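Local coordinates for protein esterase (Xanthomonas oryzae pv. oryzae, PDB 3H2G) that acts as a rice cell wall-degrading esterase that contributes to virulence on rice, probably hydrolysing ester bonds through a serine nucleophile in an alpha/beta-hydrolase fold, at residues T14-D19 against V44-F49; A20-L25 against E38-N43; G174-G179 against F375-T380; G226-G231 against D336-L341; L319-P324 against Q352-N357. All blocks are in the same frame, centred on the assembly; numbering follows the deposited sequence.

Contact 1: T14-D19 against V44-F49; sequences TSYTRD and VRVAEF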
# COMPACT_ATOMS: atom_id res chain seq x y z
N THR A 14 -19.98 -7.78 -9.29
CA THR A 14 -20.16 -9.19 -9.60
C THR A 14 -19.90 -10.03 -8.36
O THR A 14 -19.59 -9.49 -7.29
CB THR A 14 -19.17 -9.62 -10.72
OG1 THR A 14 -19.41 -10.99 -11.08
CG2 THR A 14 -17.73 -9.49 -10.23
N SER A 15 -20.04 -11.34 -8.49
CA SER A 15 -19.79 -12.26 -7.39
C SER A 15 -19.12 -13.51 -7.94
O SER A 15 -19.33 -13.87 -9.10
CB SER A 15 -21.11 -12.65 -6.70
OG SER A 15 -21.75 -11.52 -6.14
N TYR A 16 -18.31 -14.15 -7.11
CA TYR A 16 -17.61 -15.37 -7.51
C TYR A 16 -18.01 -16.48 -6.56
O TYR A 16 -18.08 -16.28 -5.35
CB TYR A 16 -16.10 -15.15 -7.46
CG TYR A 16 -15.68 -13.93 -8.23
CD1 TYR A 16 -15.17 -12.81 -7.58
CD2 TYR A 16 -15.84 -13.87 -9.62
CE1 TYR A 16 -14.85 -11.66 -8.28
CE2 TYR A 16 -15.52 -12.72 -10.33
CZ TYR A 16 -15.02 -11.62 -9.65
OH TYR A 16 -14.73 -10.48 -10.35
N THR A 17 -18.27 -17.66 -7.11
CA THR A 17 -18.67 -18.80 -6.29
C THR A 17 -17.50 -19.41 -5.54
O THR A 17 -16.34 -19.26 -5.93
CB THR A 17 -19.30 -19.92 -7.15
OG1 THR A 17 -18.29 -20.49 -7.98
CG2 THR A 17 -20.42 -19.36 -8.01
N ARG A 18 -17.81 -20.11 -4.46
CA ARG A 18 -16.79 -20.77 -3.66
C ARG A 18 -16.01 -21.76 -4.53
O ARG A 18 -14.79 -21.83 -4.46
CB ARG A 18 -17.43 -21.51 -2.49
CG ARG A 18 -16.44 -22.15 -1.54
CD ARG A 18 -17.12 -22.96 -0.45
NE ARG A 18 -17.44 -24.32 -0.87
CZ ARG A 18 -18.45 -24.65 -1.67
NH1 ARG A 18 -19.27 -23.72 -2.14
NH2 ARG A 18 -18.64 -25.92 -2.00
N ASP A 19 -16.73 -22.52 -5.36
CA ASP A 19 -16.08 -23.50 -6.23
C ASP A 19 -15.18 -22.88 -7.29
O ASP A 19 -14.11 -23.40 -7.58
CB ASP A 19 -17.12 -24.40 -6.92
CG ASP A 19 -17.85 -25.31 -5.95
OD1 ASP A 19 -17.27 -25.65 -4.89
OD2 ASP A 19 -19.00 -25.71 -6.25
N VAL A 44 -17.74 -14.86 -2.94
CA VAL A 44 -17.28 -13.49 -2.71
C VAL A 44 -17.98 -12.48 -3.60
O VAL A 44 -18.01 -12.63 -4.81
CB VAL A 44 -15.75 -13.37 -2.94
CG1 VAL A 44 -15.30 -11.93 -2.72
CG2 VAL A 44 -15.00 -14.31 -2.01
N ARG A 45 -18.54 -11.45 -2.97
CA ARG A 45 -19.23 -10.40 -3.71
C ARG A 45 -18.30 -9.20 -3.82
O ARG A 45 -17.66 -8.81 -2.84
CB ARG A 45 -20.52 -9.99 -2.98
CG ARG A 45 -21.41 -9.05 -3.79
CD ARG A 45 -22.65 -8.67 -3.00
NE ARG A 45 -23.66 -8.04 -3.85
CZ ARG A 45 -24.74 -7.42 -3.39
NH1 ARG A 45 -24.96 -7.35 -2.08
NH2 ARG A 45 -25.61 -6.88 -4.24
N VAL A 46 -18.23 -8.61 -5.01
CA VAL A 46 -17.38 -7.45 -5.25
C VAL A 46 -18.22 -6.18 -5.35
O VAL A 46 -19.14 -6.10 -6.17
CB VAL A 46 -16.56 -7.61 -6.54
CG1 VAL A 46 -15.65 -6.40 -6.73
CG2 VAL A 46 -15.75 -8.89 -6.49
N ALA A 47 -17.90 -5.20 -4.52
CA ALA A 47 -18.61 -3.93 -4.53
C ALA A 47 -17.62 -2.78 -4.63
O ALA A 47 -16.44 -2.93 -4.30
CB ALA A 47 -19.45 -3.79 -3.26
N GLU A 48 -18.10 -1.64 -5.10
CA GLU A 48 -17.28 -0.45 -5.23
C GLU A 48 -18.06 0.67 -4.56
O GLU A 48 -19.27 0.56 -4.36
CB GLU A 48 -17.03 -0.12 -6.70
CG GLU A 48 -18.29 0.20 -7.50
CD GLU A 48 -18.02 0.35 -8.98
OE1 GLU A 48 -18.98 0.63 -9.73
OE2 GLU A 48 -16.86 0.18 -9.40
N PHE A 49 -17.37 1.75 -4.21
CA PHE A 49 -18.04 2.86 -3.56
C PHE A 49 -17.19 4.12 -3.56
O PHE A 49 -15.98 4.06 -3.78
CB PHE A 49 -18.42 2.46 -2.12
CG PHE A 49 -17.24 2.17 -1.23
CD1 PHE A 49 -16.66 3.19 -0.47
CD2 PHE A 49 -16.70 0.89 -1.16
CE1 PHE A 49 -15.55 2.93 0.35
CE2 PHE A 49 -15.59 0.62 -0.35
CZ PHE A 49 -15.02 1.64 0.41

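Contact 2: A20-L25 against E38-N43; sequences AISAML and EQAKCN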
# COMPACT_ATOMS: atom_id res chain seq x y z
N ALA A 20 -15.62 -21.76 -7.87
CA ALA A 20 -14.83 -21.08 -8.88
C ALA A 20 -13.51 -20.62 -8.25
O ALA A 20 -12.45 -20.72 -8.86
CB ALA A 20 -15.59 -19.88 -9.42
N ILE A 21 -13.59 -20.13 -7.02
CA ILE A 21 -12.40 -19.67 -6.31
C ILE A 21 -11.49 -20.86 -5.99
O ILE A 21 -10.27 -20.77 -6.16
CB ILE A 21 -12.79 -18.91 -5.02
CG1 ILE A 21 -13.56 -17.64 -5.39
CG2 ILE A 21 -11.54 -18.57 -4.21
CD1 ILE A 21 -14.11 -16.86 -4.21
N SER A 22 -12.07 -21.97 -5.54
CA SER A 22 -11.28 -23.16 -5.23
C SER A 22 -10.56 -23.64 -6.48
O SER A 22 -9.43 -24.11 -6.41
CB SER A 22 -12.17 -24.28 -4.69
OG SER A 22 -12.60 -24.01 -3.37
N ALA A 23 -11.23 -23.53 -7.62
CA ALA A 23 -10.64 -23.95 -8.89
C ALA A 23 -9.40 -23.12 -9.20
O ALA A 23 -8.39 -23.64 -9.67
CB ALA A 23 -11.66 -23.82 -10.01
N MET A 24 -9.46 -21.82 -8.92
CA MET A 24 -8.30 -20.96 -9.17
C MET A 24 -7.17 -21.33 -8.21
O MET A 24 -6.00 -21.25 -8.57
CB MET A 24 -8.66 -19.48 -9.01
CG MET A 24 -9.57 -18.92 -10.10
SD MET A 24 -9.75 -17.11 -10.03
CE MET A 24 -11.06 -16.94 -8.80
N LEU A 25 -7.53 -21.73 -7.00
CA LEU A 25 -6.54 -22.12 -5.99
C LEU A 25 -5.89 -23.46 -6.31
O LEU A 25 -4.72 -23.69 -6.00
CB LEU A 25 -7.19 -22.19 -4.60
CG LEU A 25 -7.68 -20.88 -3.98
CD1 LEU A 25 -8.49 -21.19 -2.72
CD2 LEU A 25 -6.50 -19.98 -3.66
N GLU A 38 -5.45 -25.55 -1.12
CA GLU A 38 -6.39 -24.72 -0.38
C GLU A 38 -7.76 -24.66 -1.04
O GLU A 38 -7.88 -24.52 -2.25
CB GLU A 38 -5.83 -23.30 -0.26
CG GLU A 38 -5.72 -22.79 1.16
CD GLU A 38 -5.07 -21.42 1.22
OE1 GLU A 38 -5.71 -20.44 0.78
OE2 GLU A 38 -3.92 -21.33 1.70
N GLN A 39 -8.81 -24.76 -0.22
CA GLN A 39 -10.17 -24.69 -0.73
C GLN A 39 -10.88 -23.48 -0.14
O GLN A 39 -10.76 -23.19 1.04
CB GLN A 39 -10.94 -25.97 -0.37
CG GLN A 39 -10.42 -27.22 -1.06
CD GLN A 39 -11.24 -28.45 -0.72
OE1 GLN A 39 -12.45 -28.47 -0.93
NE2 GLN A 39 -10.58 -29.47 -0.19
N ALA A 40 -11.63 -22.77 -0.99
CA ALA A 40 -12.36 -21.60 -0.53
C ALA A 40 -13.52 -22.06 0.34
O ALA A 40 -14.01 -23.18 0.19
CB ALA A 40 -12.89 -20.81 -1.73
N LYS A 41 -13.95 -21.20 1.26
CA LYS A 41 -15.07 -21.56 2.11
C LYS A 41 -16.23 -20.61 1.87
O LYS A 41 -17.36 -20.89 2.28
CB LYS A 41 -14.68 -21.52 3.59
CG LYS A 41 -14.39 -20.14 4.14
CD LYS A 41 -14.74 -20.05 5.62
CE LYS A 41 -14.01 -21.11 6.44
NZ LYS A 41 -14.38 -21.04 7.88
N CYS A 42 -15.96 -19.50 1.18
CA CYS A 42 -16.98 -18.48 0.93
C CYS A 42 -17.13 -18.04 -0.52
O CYS A 42 -16.17 -18.09 -1.30
CB CYS A 42 -16.66 -17.22 1.74
SG CYS A 42 -16.30 -17.51 3.50
N ASN A 43 -18.34 -17.61 -0.87
CA ASN A 43 -18.58 -17.04 -2.20
C ASN A 43 -18.10 -15.62 -1.91
O ASN A 43 -18.07 -15.21 -0.75
CB ASN A 43 -20.08 -17.00 -2.55
CG ASN A 43 -20.72 -18.38 -2.61
OD1 ASN A 43 -20.18 -19.31 -3.20
ND2 ASN A 43 -21.90 -18.50 -2.02
O HOH W 1 -8.72 -25.78 -4.28

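Contact 3: G174-G179 against F375-T380; sequences GYSQGG and FAHMLT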
# COMPACT_ATOMS: atom_id res chain seq x y z
N GLY A 174 -1.44 -4.75 3.88
CA GLY A 174 -1.19 -4.02 2.65
C GLY A 174 0.15 -4.46 2.10
O GLY A 174 1.00 -4.95 2.85
N TYR A 175 0.35 -4.28 0.80
CA TYR A 175 1.57 -4.69 0.13
C TYR A 175 2.30 -3.53 -0.55
O TYR A 175 1.68 -2.71 -1.22
CB TYR A 175 1.23 -5.78 -0.90
CG TYR A 175 2.20 -5.90 -2.06
CD1 TYR A 175 3.50 -6.37 -1.87
CD2 TYR A 175 1.82 -5.50 -3.34
CE1 TYR A 175 4.40 -6.44 -2.93
CE2 TYR A 175 2.72 -5.57 -4.41
CZ TYR A 175 4.01 -6.04 -4.19
OH TYR A 175 4.90 -6.09 -5.24
N SER A 176 3.62 -3.48 -0.35
CA SER A 176 4.50 -2.46 -0.94
C SER A 176 4.16 -1.07 -0.39
O SER A 176 4.30 -0.83 0.81
CB SER A 176 4.37 -2.49 -2.47
OG SER A 176 5.49 -1.86 -3.08
N GLN A 177 3.76 -0.14 -1.25
CA GLN A 177 3.38 1.18 -0.74
C GLN A 177 2.27 0.90 0.26
O GLN A 177 2.13 1.60 1.27
CB GLN A 177 2.82 2.09 -1.84
CG GLN A 177 2.26 3.40 -1.25
CD GLN A 177 1.40 4.20 -2.21
OE1 GLN A 177 0.83 5.24 -1.83
NE2 GLN A 177 1.28 3.74 -3.45
N GLY A 178 1.48 -0.13 -0.04
CA GLY A 178 0.37 -0.51 0.82
C GLY A 178 0.81 -0.96 2.20
O GLY A 178 0.02 -0.91 3.15
N GLY A 179 2.06 -1.42 2.31
CA GLY A 179 2.57 -1.84 3.61
C GLY A 179 2.82 -0.60 4.43
O GLY A 179 2.65 -0.59 5.65
N PHE A 375 12.54 -7.95 -8.86
CA PHE A 375 11.30 -8.66 -9.17
C PHE A 375 10.83 -9.60 -8.06
O PHE A 375 9.70 -10.09 -8.10
CB PHE A 375 11.45 -9.46 -10.47
CG PHE A 375 11.69 -8.59 -11.68
CD1 PHE A 375 12.98 -8.22 -12.04
CD2 PHE A 375 10.62 -8.13 -12.43
CE1 PHE A 375 13.20 -7.39 -13.14
CE2 PHE A 375 10.83 -7.30 -13.54
CZ PHE A 375 12.13 -6.93 -13.89
N ALA A 376 11.69 -9.86 -7.09
CA ALA A 376 11.31 -10.73 -5.98
C ALA A 376 10.29 -10.00 -5.12
O ALA A 376 9.58 -10.61 -4.31
CB ALA A 376 12.54 -11.11 -5.16
N HIS A 377 10.22 -8.69 -5.30
CA HIS A 377 9.29 -7.84 -4.55
C HIS A 377 7.85 -8.28 -4.79
O HIS A 377 7.09 -8.52 -3.85
CB HIS A 377 9.48 -6.38 -4.97
CG HIS A 377 8.64 -5.40 -4.19
ND1 HIS A 377 8.72 -5.27 -2.82
CD2 HIS A 377 7.73 -4.49 -4.60
CE1 HIS A 377 7.90 -4.31 -2.42
NE2 HIS A 377 7.29 -3.82 -3.49
N MET A 378 7.48 -8.41 -6.06
CA MET A 378 6.12 -8.80 -6.43
C MET A 378 5.71 -10.18 -5.92
O MET A 378 4.52 -10.44 -5.70
CB MET A 378 5.95 -8.73 -7.95
CG MET A 378 6.01 -7.32 -8.53
SD MET A 378 7.67 -6.61 -8.57
CE MET A 378 8.18 -7.10 -10.22
N LEU A 379 6.68 -11.06 -5.74
CA LEU A 379 6.40 -12.41 -5.25
C LEU A 379 5.87 -12.40 -3.82
O LEU A 379 5.12 -13.30 -3.42
CB LEU A 379 7.66 -13.28 -5.31
CG LEU A 379 8.32 -13.43 -6.68
CD1 LEU A 379 9.63 -14.20 -6.53
CD2 LEU A 379 7.38 -14.15 -7.63
N THR A 380 6.24 -11.39 -3.04
CA THR A 380 5.81 -11.31 -1.65
C THR A 380 4.34 -10.99 -1.45
O THR A 380 3.79 -11.25 -0.38
CB THR A 380 6.62 -10.27 -0.84
OG1 THR A 380 6.32 -8.94 -1.31
CG2 THR A 380 8.11 -10.53 -0.99

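Contact 4: G226-G231 against D336-L341; sequences GENTFG and DATVPL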
# COMPACT_ATOMS: atom_id res chain seq x y z
N GLY A 226 20.42 -6.10 -4.10
CA GLY A 226 20.56 -6.17 -5.55
C GLY A 226 20.24 -4.85 -6.21
O GLY A 226 20.22 -3.80 -5.56
N GLU A 227 19.98 -4.90 -7.51
CA GLU A 227 19.67 -3.70 -8.28
C GLU A 227 18.25 -3.20 -8.02
O GLU A 227 17.29 -3.98 -8.03
CB GLU A 227 19.85 -3.98 -9.77
CG GLU A 227 19.40 -2.84 -10.68
CD GLU A 227 19.49 -3.20 -12.14
OE1 GLU A 227 20.62 -3.23 -12.69
OE2 GLU A 227 18.44 -3.47 -12.75
N ASN A 228 18.12 -1.90 -7.79
CA ASN A 228 16.82 -1.28 -7.56
C ASN A 228 16.31 -0.85 -8.94
O ASN A 228 16.19 0.33 -9.25
CB ASN A 228 16.97 -0.06 -6.65
CG ASN A 228 15.66 0.65 -6.42
OD1 ASN A 228 14.61 0.01 -6.29
ND2 ASN A 228 15.70 1.98 -6.35
N THR A 229 16.01 -1.87 -9.74
CA THR A 229 15.56 -1.73 -11.12
C THR A 229 14.46 -0.71 -11.40
O THR A 229 14.49 -0.02 -12.42
CB THR A 229 15.11 -3.10 -11.63
OG1 THR A 229 16.15 -4.05 -11.34
CG2 THR A 229 14.86 -3.07 -13.14
N PHE A 230 13.49 -0.60 -10.49
CA PHE A 230 12.38 0.33 -10.69
C PHE A 230 12.61 1.67 -9.99
O PHE A 230 11.69 2.47 -9.85
CB PHE A 230 11.08 -0.31 -10.18
CG PHE A 230 10.94 -1.76 -10.54
CD1 PHE A 230 11.05 -2.18 -11.87
CD2 PHE A 230 10.70 -2.72 -9.56
CE1 PHE A 230 10.93 -3.52 -12.21
CE2 PHE A 230 10.57 -4.07 -9.89
CZ PHE A 230 10.69 -4.47 -11.22
N GLY A 231 13.85 1.91 -9.58
CA GLY A 231 14.20 3.14 -8.88
C GLY A 231 13.89 4.46 -9.55
O GLY A 231 13.47 5.41 -8.89
N ASP A 336 14.16 -9.56 -1.79
CA ASP A 336 13.60 -8.28 -2.24
C ASP A 336 14.59 -7.12 -2.35
O ASP A 336 15.06 -6.61 -1.33
CB ASP A 336 12.46 -7.88 -1.31
CG ASP A 336 11.55 -6.81 -1.89
OD1 ASP A 336 11.99 -6.06 -2.80
OD2 ASP A 336 10.40 -6.71 -1.43
N ALA A 337 14.90 -6.71 -3.57
CA ALA A 337 15.83 -5.61 -3.80
C ALA A 337 15.12 -4.27 -4.01
O ALA A 337 15.76 -3.22 -4.04
CB ALA A 337 16.73 -5.92 -5.01
N THR A 338 13.80 -4.30 -4.16
CA THR A 338 13.04 -3.07 -4.35
C THR A 338 12.78 -2.43 -2.99
O THR A 338 12.96 -1.22 -2.81
CB THR A 338 11.70 -3.33 -5.08
OG1 THR A 338 11.97 -3.83 -6.40
CG2 THR A 338 10.89 -2.05 -5.19
N VAL A 339 12.37 -3.25 -2.03
CA VAL A 339 12.13 -2.79 -0.66
C VAL A 339 12.84 -3.78 0.26
O VAL A 339 12.26 -4.79 0.67
CB VAL A 339 10.62 -2.76 -0.32
CG1 VAL A 339 10.42 -2.32 1.13
CG2 VAL A 339 9.89 -1.80 -1.26
N PRO A 340 14.12 -3.52 0.57
CA PRO A 340 14.90 -4.41 1.44
C PRO A 340 14.23 -4.73 2.76
O PRO A 340 13.60 -3.87 3.38
CB PRO A 340 16.21 -3.64 1.62
CG PRO A 340 16.37 -2.97 0.28
CD PRO A 340 14.97 -2.44 0.03
N LEU A 341 14.35 -5.98 3.19
CA LEU A 341 13.75 -6.43 4.44
C LEU A 341 14.34 -5.66 5.62
O LEU A 341 13.83 -5.71 6.74
CB LEU A 341 13.97 -7.93 4.62
CG LEU A 341 13.16 -8.63 5.71
CD1 LEU A 341 11.67 -8.34 5.52
CD2 LEU A 341 13.42 -10.14 5.65
O HOH W 2 13.19 -1.70 -7.88

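Contact 5: L319-P324 against Q352-N357; sequences LLEWAP and QQRGSN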
# COMPACT_ATOMS: atom_id res chain seq x y z
N LEU A 319 8.05 5.63 9.52
CA LEU A 319 7.08 5.02 10.43
C LEU A 319 7.83 4.21 11.48
O LEU A 319 7.49 3.07 11.78
CB LEU A 319 6.14 4.10 9.65
CG LEU A 319 5.18 4.84 8.71
CD1 LEU A 319 4.48 3.86 7.77
CD2 LEU A 319 4.16 5.61 9.54
N LEU A 320 8.85 4.84 12.07
CA LEU A 320 9.69 4.17 13.05
C LEU A 320 9.56 4.61 14.51
O LEU A 320 9.63 3.78 15.42
CB LEU A 320 11.16 4.34 12.63
CG LEU A 320 11.53 3.97 11.19
CD1 LEU A 320 12.97 4.41 10.90
CD2 LEU A 320 11.37 2.47 10.99
N GLU A 321 9.38 5.91 14.73
CA GLU A 321 9.32 6.45 16.08
C GLU A 321 7.99 6.38 16.83
O GLU A 321 7.35 7.40 17.09
CB GLU A 321 9.82 7.89 16.08
CG GLU A 321 11.22 8.03 15.50
CD GLU A 321 11.74 9.45 15.58
OE1 GLU A 321 11.04 10.37 15.11
OE2 GLU A 321 12.86 9.64 16.10
N TRP A 322 7.59 5.16 17.18
CA TRP A 322 6.37 4.95 17.94
C TRP A 322 6.38 3.54 18.52
O TRP A 322 7.26 2.73 18.21
CB TRP A 322 5.13 5.17 17.07
CG TRP A 322 5.01 4.29 15.87
CD1 TRP A 322 5.85 4.25 14.79
CD2 TRP A 322 3.96 3.35 15.61
NE1 TRP A 322 5.38 3.33 13.87
CE2 TRP A 322 4.23 2.77 14.35
CE3 TRP A 322 2.82 2.94 16.32
CZ2 TRP A 322 3.40 1.80 13.78
CZ3 TRP A 322 1.99 1.97 15.75
CH2 TRP A 322 2.29 1.41 14.49
N ALA A 323 5.41 3.26 19.39
CA ALA A 323 5.32 1.96 20.03
C ALA A 323 4.01 1.27 19.68
O ALA A 323 2.96 1.58 20.24
CB ALA A 323 5.44 2.13 21.55
N PRO A 324 4.05 0.32 18.72
CA PRO A 324 2.86 -0.42 18.29
C PRO A 324 2.24 -1.21 19.44
O PRO A 324 2.94 -1.89 20.19
CB PRO A 324 3.39 -1.32 17.18
CG PRO A 324 4.56 -0.55 16.64
CD PRO A 324 5.22 -0.06 17.90
N GLN A 352 11.02 -1.91 19.65
CA GLN A 352 11.47 -2.52 20.90
C GLN A 352 12.15 -1.49 21.79
O GLN A 352 11.98 -1.50 23.01
CB GLN A 352 12.42 -3.68 20.59
CG GLN A 352 11.79 -4.74 19.69
CD GLN A 352 12.72 -5.90 19.38
OE1 GLN A 352 13.90 -5.71 19.11
NE2 GLN A 352 12.18 -7.11 19.39
N GLN A 353 12.91 -0.58 21.19
CA GLN A 353 13.59 0.45 21.95
C GLN A 353 12.56 1.36 22.61
O GLN A 353 12.82 1.94 23.67
CB GLN A 353 14.49 1.28 21.03
CG GLN A 353 15.31 2.35 21.74
CD GLN A 353 16.27 1.77 22.76
OE1 GLN A 353 17.11 0.93 22.43
NE2 GLN A 353 16.16 2.22 24.01
N ARG A 354 11.39 1.48 22.00
CA ARG A 354 10.34 2.32 22.55
C ARG A 354 9.37 1.56 23.45
O ARG A 354 8.29 2.06 23.78
CB ARG A 354 9.59 3.03 21.42
CG ARG A 354 10.30 4.29 20.94
CD ARG A 354 9.69 4.88 19.68
NE ARG A 354 10.30 6.16 19.33
CZ ARG A 354 9.98 7.32 19.89
NH1 ARG A 354 9.05 7.38 20.83
NH2 ARG A 354 10.60 8.44 19.52
N GLY A 355 9.77 0.36 23.86
CA GLY A 355 8.95 -0.42 24.77
C GLY A 355 7.92 -1.39 24.21
O GLY A 355 7.14 -1.96 24.97
N SER A 356 7.89 -1.57 22.89
CA SER A 356 6.92 -2.49 22.29
C SER A 356 7.52 -3.82 21.84
O SER A 356 8.51 -3.85 21.12
CB SER A 356 6.24 -1.83 21.09
OG SER A 356 5.48 -2.79 20.38
N ASN A 357 6.89 -4.91 22.26
CA ASN A 357 7.34 -6.25 21.87
C ASN A 357 6.21 -6.90 21.08
O ASN A 357 6.16 -8.12 20.94
CB ASN A 357 7.66 -7.09 23.11
CG ASN A 357 6.42 -7.65 23.78
OD1 ASN A 357 5.51 -6.90 24.16
ND2 ASN A 357 6.36 -8.97 23.92

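Contact 1: T14-D19 against V44-F49
Tyr16 and Val44 hold each other through both of their backbone groups: Tyr16 N donates to Val44 O at 2.8 Å, and Val44 N returns a bond of the same length to Tyr16 O, making an antiparallel hydrogen-bonded pair. Two residues along, Val46 N gives a nearly straight bond (171°) to Thr14 O. Between these bonds lies the non-hydrogen-bonded pair Ser15 and Arg45, where the CA of Ser15 comes to 3.2 Å from Val44 O in a CA-H...O contact. On this face Ser15 OG rests against the aliphatic start of Arg45, 3.4 Å from its CG, while the arginine also makes a cation-pi contact with Phe12. The other face, that of Tyr16, Val44 and Val46, is mainly apolar in its contacts. CG of Tyr16 is anti to the carbonyl carbon (chi1 -52°); from there the ring crosses Val46 obliquely, CE1 lying 3.4 Å from its CG2, and Ile21 and Val110 also touch the tyrosine. Past the pairing, Thr17 OG1 accepts from Ala20 N as the N-cap of helix 18-26. The arrangement is the end of an antiparallel strand pair, the outermost strand 7-16 paired alongside strand 43-54 at one margin of the central sheet of an alpha/beta-hydrolase fold.

Contact 2: A20-L25 against E38-N43
Ile21, Ser22 and Leu25, on one side of helix 18-26, pack against the irregular segment 38-43 that leads back into strand 43-54, a helix-to-loop contact at the periphery of the fold. Its centre is Ala40, whose CB meets the CG2 branch of Ile21 at 3.6 Å. The backbone N of the same alanine donates to Ser22 OG at 2.9 Å, with an N-H...O angle of 150°. Ser22 OG stands anti to its own carbonyl carbon (chi1 -73°), beside its backbone N, and also makes a weak hydrogen bond to Arg18 O; the hydroxyl thus joins the preceding helical turn to the loop. Farther along the helix, CB and CD1 of Leu25 each come to 3.4 Å from Glu38 O. A water bridges the two backbones, donating to both Glu38 O and Ser22 O. The connection is simple: strand 7-16 runs into helix 18-26, and the chain returns through 38-43 to strand 43-54, which pairs with the first strand in antiparallel fashion. Toward this return, Ile21 CD1 lies 3.8 Å from Cys42 O, a buried carbonyl with no polar partner in the model. Cys42 forms a disulfide with Cys75, while the carboxylate of Glu38 turns to salt bridges with Arg389 and Arg112.

Contact 3: G174-G179 against F375-T380
Chi1 sends OG of Ser176 and CG of His377 each anti to its own backbone N, at -161° for the serine and -176° for the histidine. A 2.7 Å hydrogen bond joins Ser176 OG to His377 NE2, with OG in the plane of the imidazole at its edge. Either atom could be the donor. The other ring nitrogen, ND1, is hydrogen-bonded to Asp336, so the imidazole is gripped at both nitrogens and its rotation is fixed. Tyr175 crosses the histidine obliquely. Its ring is inclined 34° to the imidazole, and its CE1 lies over one imidazole face, toward the rim. The phenol OH reaches 3.2 Å from Met378 CA, while Ser176 CB sits over the centre of one tyrosine face. Thr380 OG1 donates to His377 O at 2.7 Å, and Thr380 N bonds to the same carbonyl, which lies at the edge of the Tyr175 ring. Thr380 OG1 lies 3.5 Å from Tyr175 CE1 and is also hydrogen-bonded to Ser206 OG. Ser176 itself occupies a tight turn with positive phi, between strand 169-175 and helix 177-192. Gly174, Ser176 and Gly178 fit the GxSxG nucleophile elbow of alpha/beta-hydrolases, and Ser176, His377 and Asp336 have the geometry of a catalytic triad, consistent with this being the active site of the esterase.

Contact 4: G226-G231 against D336-L341
Ala337 makes the closely packed end of this contact: its CB points into the backbone of the facing loop, 3.6 Å from Glu227 O and 3.8 Å from Gly226 N. The fit leaves little room beside Gly226, and Asn223, which is hydrogen-bonded to both Gly226 N and Ala337 O, ties the two loops together here. The other end is looser and is joined through water. No direct hydrogen bond links the segments; instead one water donates to Asn228 OD1 at 2.7 Å and to Thr338 OG1 at 2.9 Å, while accepting from Phe230 N. Asn228 OD1 stays 4.0 Å from the nearest threonine atom, Thr338 CA. Thr338 OG1, itself hydrogen-bonded to Ala374 O, approaches the Phe230 ring at CD2, 3.6 Å away, the two side chains crossing at about a right angle. Segment 336-341 follows strand 328-332 and carries the probable acid of the catalytic triad in this alpha/beta-hydrolase. Asp336 OD1 accepts from Thr338 N, in an Asx turn, and from Val339 N, which comes from above the carboxylate plane with an N-H...O angle of 176°. OD1 is thus held by two backbone N-H groups, while OD2 is the oxygen that faces His377. Across the way, a type I turn from Asn228 to Gly231 leads into helix 231-246, and the ring of Phe230 meets Phe375 and Phe279 edge-to-face.

Contact 5: L319-P324 against Q352-N357
Arg354, Ser356 and Ala323 carry this contact, and the arginine buries by far the most surface. Its chain runs extended from CG to NE across the backbone of Glu321 and Trp322, with CD 3.3 Å from Trp322 N and NE 3.4 Å from Glu321 CA. One face of the guanidinium has Glu321 C above it, toward the rim. Glu321 meets it through the aliphatic CB, 3.6 Å from Arg354 NH2. Its carboxylate is farther off, OE2 standing 4.3 Å from the same NH2, with the two planes 72° apart; the opposite charges probably attract without forming a salt bridge. Ser356 supplies the direct polar link. Its OG, anti to the backbone N (chi1 170°), donates to Pro324 O at 2.7 Å, in the carbonyl plane and on a lone pair, and the same hydroxyl is also hydrogen-bonded to Gln358 N. Ala323 fills the middle, its CB 3.6 Å from Arg354 O and 4.1 Å from Ser356 CB. Behind it Trp322 turns the other way, meeting Phe351 edge-to-face (T-shaped), while Pro324 CG lies over one indole face, toward the rim. Helix 342-353 closes here in a Schellman motif, with Gly355 as the C-prime residue at positive phi, and its end packs on the loop leading into strand 328-332 of the alpha/beta-hydrolase sheet.

How the contacts relate
The contacts fall into a marginal pair, a pair at the probable active site, and contact 5 apart from both. Contacts 1 and 2 share helix 18-26, their centres about 12 Å apart, and touch where Arg18 N bonds to Asn43 OD1 at 2.8 Å. Contacts 3 and 4, with centres about 11 Å apart, together assemble the probable triad: His377 ND1 meets Asp336 OD2 at 2.6 Å, and Phe230 packs on Met378. Contact 5 lies about 23 Å from contact 3 between centres, although their nearest atoms approach to about 5 Å. Contact 1 reaches the same sheet as contact 3, yet their centres are about 24 Å apart, placing this sheet margin well away from the probable nucleophile.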